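Local coordinates for formyltransferase (PDB 4NV1), which belongs to the formyltransferase family and pairs a Rossmann-like N-terminal domain with a C-terminal dimerization domain, holding dTDP-4-amino-4,6-dideoxyglucose in a pocket, at residues K20-S25 / L161-I166; I6-D11 / V31-S36. One frame throughout, in Å; residues are numbered along the deposited sequence.

Interactions 1 and 2 build on one beta-alpha-beta unit, strand 4-9, helix 13-24 and strand 29-35, and illustrate how such a unit is tied both to its sheet and to its neighbours. Along the chain the segments alternate: 6-11, 20-25, 31-36 and, much later, 161-166. Interaction 2 joins the two parallel strands within the mixed sheet; interaction 1 fixes the end of the crossover helix to helix 147-170. Their centres lie about 14 Å apart, yet they touch through Ile23, whose CD1 reaches Val8 CG2 at 4.1 Å. Helix 13-24 thus packs on the sheet and, alongside, on helix 147-170, which lies against the same sheet, while the far end of interaction 2 approaches the ligand.

Interaction 1 of 2, residues K20-S25 / L161-I166; sequences KNIIGS and LFTKVI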
# COMPACT_ATOMS: atom_id res chain seq x y z
N LYS A 20 23.21 25.29 -4.33
CA LYS A 20 24.44 25.50 -5.12
C LYS A 20 24.08 26.25 -6.38
O LYS A 20 24.75 27.17 -6.85
CB LYS A 20 25.04 24.16 -5.56
CG LYS A 20 25.93 23.46 -4.56
CD LYS A 20 27.40 23.87 -4.69
CE LYS A 20 28.21 22.76 -4.03
NZ LYS A 20 29.48 23.14 -3.38
N ASN A 21 23.01 25.72 -6.96
CA ASN A 21 22.42 26.27 -8.15
C ASN A 21 21.98 27.72 -8.05
O ASN A 21 22.40 28.59 -8.82
CB ASN A 21 21.19 25.45 -8.45
CG ASN A 21 21.14 25.11 -9.88
OD1 ASN A 21 20.82 25.96 -10.71
ND2 ASN A 21 21.59 23.90 -10.20
N ILE A 22 21.08 27.96 -7.11
CA ILE A 22 20.63 29.33 -6.86
C ILE A 22 21.79 30.23 -6.41
O ILE A 22 21.98 31.29 -6.99
CB ILE A 22 19.52 29.31 -5.80
CG1 ILE A 22 18.31 28.62 -6.41
CG2 ILE A 22 19.24 30.71 -5.26
CD1 ILE A 22 17.55 27.88 -5.37
N ILE A 23 22.54 29.84 -5.38
CA ILE A 23 23.57 30.70 -4.83
C ILE A 23 24.76 30.91 -5.75
O ILE A 23 25.18 32.06 -5.93
CB ILE A 23 24.06 30.24 -3.47
CG1 ILE A 23 22.92 30.24 -2.47
CG2 ILE A 23 25.08 31.21 -2.88
CD1 ILE A 23 23.24 29.35 -1.28
N GLY A 24 25.34 29.83 -6.30
CA GLY A 24 26.33 29.94 -7.37
C GLY A 24 25.93 30.87 -8.52
O GLY A 24 26.79 31.42 -9.22
N SER A 25 24.64 31.11 -8.74
CA SER A 25 24.27 32.05 -9.81
C SER A 25 24.51 33.50 -9.44
O SER A 25 24.40 34.35 -10.29
CB SER A 25 22.83 31.84 -10.29
OG SER A 25 21.91 32.57 -9.49
N LEU A 161 10.49 29.43 -2.52
CA LEU A 161 10.46 30.59 -1.63
C LEU A 161 11.87 31.15 -1.40
O LEU A 161 12.09 32.34 -1.39
CB LEU A 161 9.83 30.27 -0.29
CG LEU A 161 8.34 29.91 -0.32
CD1 LEU A 161 7.89 29.75 1.10
CD2 LEU A 161 7.38 30.95 -0.87
N PHE A 162 12.88 30.29 -1.34
CA PHE A 162 14.24 30.77 -1.11
C PHE A 162 14.74 31.50 -2.36
O PHE A 162 15.43 32.53 -2.29
CB PHE A 162 15.11 29.56 -0.79
CG PHE A 162 16.56 29.87 -0.65
CD1 PHE A 162 17.03 30.48 0.48
CD2 PHE A 162 17.45 29.48 -1.61
CE1 PHE A 162 18.39 30.75 0.64
CE2 PHE A 162 18.80 29.77 -1.50
CZ PHE A 162 19.27 30.40 -0.37
N THR A 163 14.42 30.92 -3.52
CA THR A 163 14.73 31.56 -4.79
C THR A 163 14.14 33.01 -4.80
O THR A 163 14.82 33.95 -5.16
CB THR A 163 14.17 30.71 -5.95
OG1 THR A 163 14.69 29.38 -5.91
CG2 THR A 163 14.42 31.34 -7.29
N LYS A 164 12.91 33.18 -4.35
CA LYS A 164 12.22 34.47 -4.35
C LYS A 164 12.83 35.47 -3.38
O LYS A 164 12.70 36.66 -3.58
CB LYS A 164 10.75 34.24 -4.04
CG LYS A 164 9.81 35.41 -4.34
CD LYS A 164 8.33 35.08 -4.14
CE LYS A 164 7.46 36.34 -4.19
NZ LYS A 164 6.31 36.21 -3.23
N VAL A 165 13.47 35.04 -2.30
CA VAL A 165 13.89 36.00 -1.30
C VAL A 165 15.41 36.10 -1.09
O VAL A 165 15.86 36.97 -0.31
CB VAL A 165 13.22 35.80 0.07
CG1 VAL A 165 11.70 36.01 0.01
CG2 VAL A 165 13.64 34.48 0.74
N ILE A 166 16.20 35.28 -1.78
CA ILE A 166 17.67 35.28 -1.56
C ILE A 166 18.34 36.65 -1.89
O ILE A 166 19.17 37.15 -1.12
CB ILE A 166 18.31 34.08 -2.34
CG1 ILE A 166 19.83 34.03 -2.15
CG2 ILE A 166 18.10 34.21 -3.85
CD1 ILE A 166 20.27 34.09 -0.72
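Ile22 and Thr163 mark the nearest approach of two almost parallel helical segments, 20-25 and 161-166, whose axes run 10.7 Å apart at an angle of 10°. In this Rossmann-like domain the contact sets the crossover helix 13-24 beside helix 147-170. Ile22 carries most of it, dividing its two branches among three partners. Its CG2, anti to the backbone N (CG1 has chi1 -68°), lies 3.9 Å from both Phe162 CE2 and Ile166 CG2, one methyl touching ring and aliphatic branch at once. The Phe162 ring is approached differently by the two isoleucines: Ile22 CG2 comes in obliquely, whereas Ile23 CD1 sits at the ring edge near its plane, 4.2 Å from CZ. On one face of the same ring lies CB of Ile166, one turn further along its own helix, offset toward the rim. Phe19 stacks on Phe162 and Phe72 meets it edge-to-face, continuing the apolar layer toward the sheet. Beyond the aromatic ring the contact reaches the more exposed Thr163, whose side chain crosses that of Ile22 at about a right angle. Thr163 OG1, hydrogen-bonded to Val159 O in its own helix, rests 3.3 Å from Ile22 CD1.

Interaction 2 of 2, residues I6-D11 / V31-S36; sequences IFVVTD and VDYFCS
Ile6 to Val9 pair in parallel register with Val31 to Phe34, the strand axes 4.7 Å apart and turned by 21°. Four backbone bonds alternate across the pair, from Asp32 N to Ile6 O, Val8 N to Asp32 O, Phe34 N to Val8 O and Thr10 N to Phe34 O. On the face bearing Ile6, Val8, Val31 and Tyr33, Val8 lies alongside Tyr33, both pointing the same way. Val8 CG1, anti to the backbone N (chi1 168°), comes 3.6 Å from Tyr33 CD2, while the other methyl of Val8, CG2, reaches Val31 CG2 at 4.0 Å. That Val31 methyl also covers one face of the Tyr33 ring, offset toward the rim. Helix 13-24 packs on this side, with Phe19 on Val8 and Leu16 on Tyr33, as expected of the crossover in a beta-alpha-beta unit of a Rossmann-like fold. Across the sheet, Phe7 CB meets the edge of the Phe34 ring in its plane, 3.8 Å from CE1. Past Thr10, a side chain takes over the pairing: Asp11 OD1 accepts from Ser36 N at 2.8 Å through its syn lone pair, with an N-H...O angle of 149°. Asp11 OD2 accepts from the backbone N of Lys77, a residue of the ligand pocket, and the Asp11 side chain lies about 5 Å from the bound dTDP-4-amino-4,6-dideoxyglucose.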
# COMPACT_ATOMS: atom_id res chain seq x y z
N ILE A 6 29.19 33.46 3.15
CA ILE A 6 28.02 32.69 3.55
C ILE A 6 28.36 31.27 3.93
O ILE A 6 29.15 30.60 3.22
CB ILE A 6 27.03 32.68 2.38
CG1 ILE A 6 26.66 34.13 2.02
CG2 ILE A 6 25.76 31.90 2.74
CD1 ILE A 6 25.94 34.26 0.71
N PHE A 7 27.73 30.78 4.98
CA PHE A 7 27.71 29.34 5.23
C PHE A 7 26.29 28.77 5.15
O PHE A 7 25.30 29.38 5.57
CB PHE A 7 28.44 28.96 6.51
CG PHE A 7 27.70 29.28 7.77
CD1 PHE A 7 27.79 30.54 8.36
CD2 PHE A 7 26.95 28.32 8.41
CE1 PHE A 7 27.14 30.86 9.54
CE2 PHE A 7 26.28 28.64 9.58
CZ PHE A 7 26.37 29.90 10.15
N VAL A 8 26.23 27.53 4.67
CA VAL A 8 25.01 26.79 4.45
C VAL A 8 25.24 25.43 5.03
O VAL A 8 26.11 24.72 4.57
CB VAL A 8 24.78 26.68 2.96
CG1 VAL A 8 23.68 25.67 2.60
CG2 VAL A 8 24.51 28.05 2.41
N VAL A 9 24.46 25.12 6.05
CA VAL A 9 24.36 23.81 6.64
C VAL A 9 23.15 22.99 6.19
O VAL A 9 21.99 23.43 6.33
CB VAL A 9 24.28 23.99 8.12
CG1 VAL A 9 24.55 22.66 8.78
CG2 VAL A 9 25.24 25.07 8.56
N THR A 10 23.41 21.83 5.60
CA THR A 10 22.37 20.88 5.21
C THR A 10 22.83 19.43 5.22
O THR A 10 24.01 19.15 4.92
CB THR A 10 21.90 21.11 3.77
OG1 THR A 10 20.78 20.27 3.50
CG2 THR A 10 22.99 20.85 2.78
N ASP A 11 21.90 18.53 5.55
CA ASP A 11 22.10 17.13 5.31
C ASP A 11 21.22 16.58 4.21
O ASP A 11 20.93 15.40 4.23
CB ASP A 11 21.89 16.40 6.62
CG ASP A 11 22.96 16.78 7.61
OD1 ASP A 11 24.11 16.49 7.28
OD2 ASP A 11 22.70 17.44 8.64
N VAL A 31 30.69 31.14 -0.65
CA VAL A 31 29.90 30.29 0.24
C VAL A 31 30.64 28.99 0.58
O VAL A 31 31.03 28.32 -0.36
CB VAL A 31 28.51 30.00 -0.41
CG1 VAL A 31 28.61 29.60 -1.87
CG2 VAL A 31 27.83 28.86 0.29
N ASP A 32 30.79 28.65 1.86
CA ASP A 32 31.15 27.30 2.29
C ASP A 32 29.95 26.48 2.74
O ASP A 32 29.08 26.98 3.43
CB ASP A 32 32.14 27.35 3.46
CG ASP A 32 33.35 28.20 3.14
OD1 ASP A 32 33.71 28.19 1.95
OD2 ASP A 32 33.86 28.95 3.99
N TYR A 33 29.95 25.19 2.42
CA TYR A 33 28.87 24.28 2.75
C TYR A 33 29.34 23.25 3.75
O TYR A 33 30.36 22.58 3.55
CB TYR A 33 28.38 23.56 1.49
CG TYR A 33 27.75 24.42 0.45
CD1 TYR A 33 28.49 24.93 -0.59
CD2 TYR A 33 26.37 24.70 0.47
CE1 TYR A 33 27.93 25.73 -1.57
CE2 TYR A 33 25.81 25.49 -0.53
CZ TYR A 33 26.58 26.02 -1.54
OH TYR A 33 26.03 26.86 -2.53
N PHE A 34 28.56 23.07 4.80
CA PHE A 34 28.79 22.04 5.78
C PHE A 34 27.58 21.12 5.91
O PHE A 34 26.43 21.48 5.66
CB PHE A 34 29.01 22.64 7.16
CG PHE A 34 30.09 23.68 7.19
CD1 PHE A 34 29.79 25.03 7.03
CD2 PHE A 34 31.42 23.32 7.42
CE1 PHE A 34 30.78 26.01 7.09
CE2 PHE A 34 32.42 24.30 7.51
CZ PHE A 34 32.09 25.65 7.34
N CYS A 35 27.89 19.93 6.37
CA CYS A 35 26.93 18.89 6.64
C CYS A 35 27.30 18.26 7.97
O CYS A 35 28.15 18.76 8.69
CB CYS A 35 27.01 17.87 5.52
SG CYS A 35 28.51 16.88 5.54
N SER A 36 26.63 17.17 8.33
CA SER A 36 26.89 16.57 9.63
C SER A 36 27.73 15.30 9.44
O SER A 36 27.96 14.81 8.32
CB SER A 36 25.59 16.32 10.39
OG SER A 36 25.64 15.11 11.13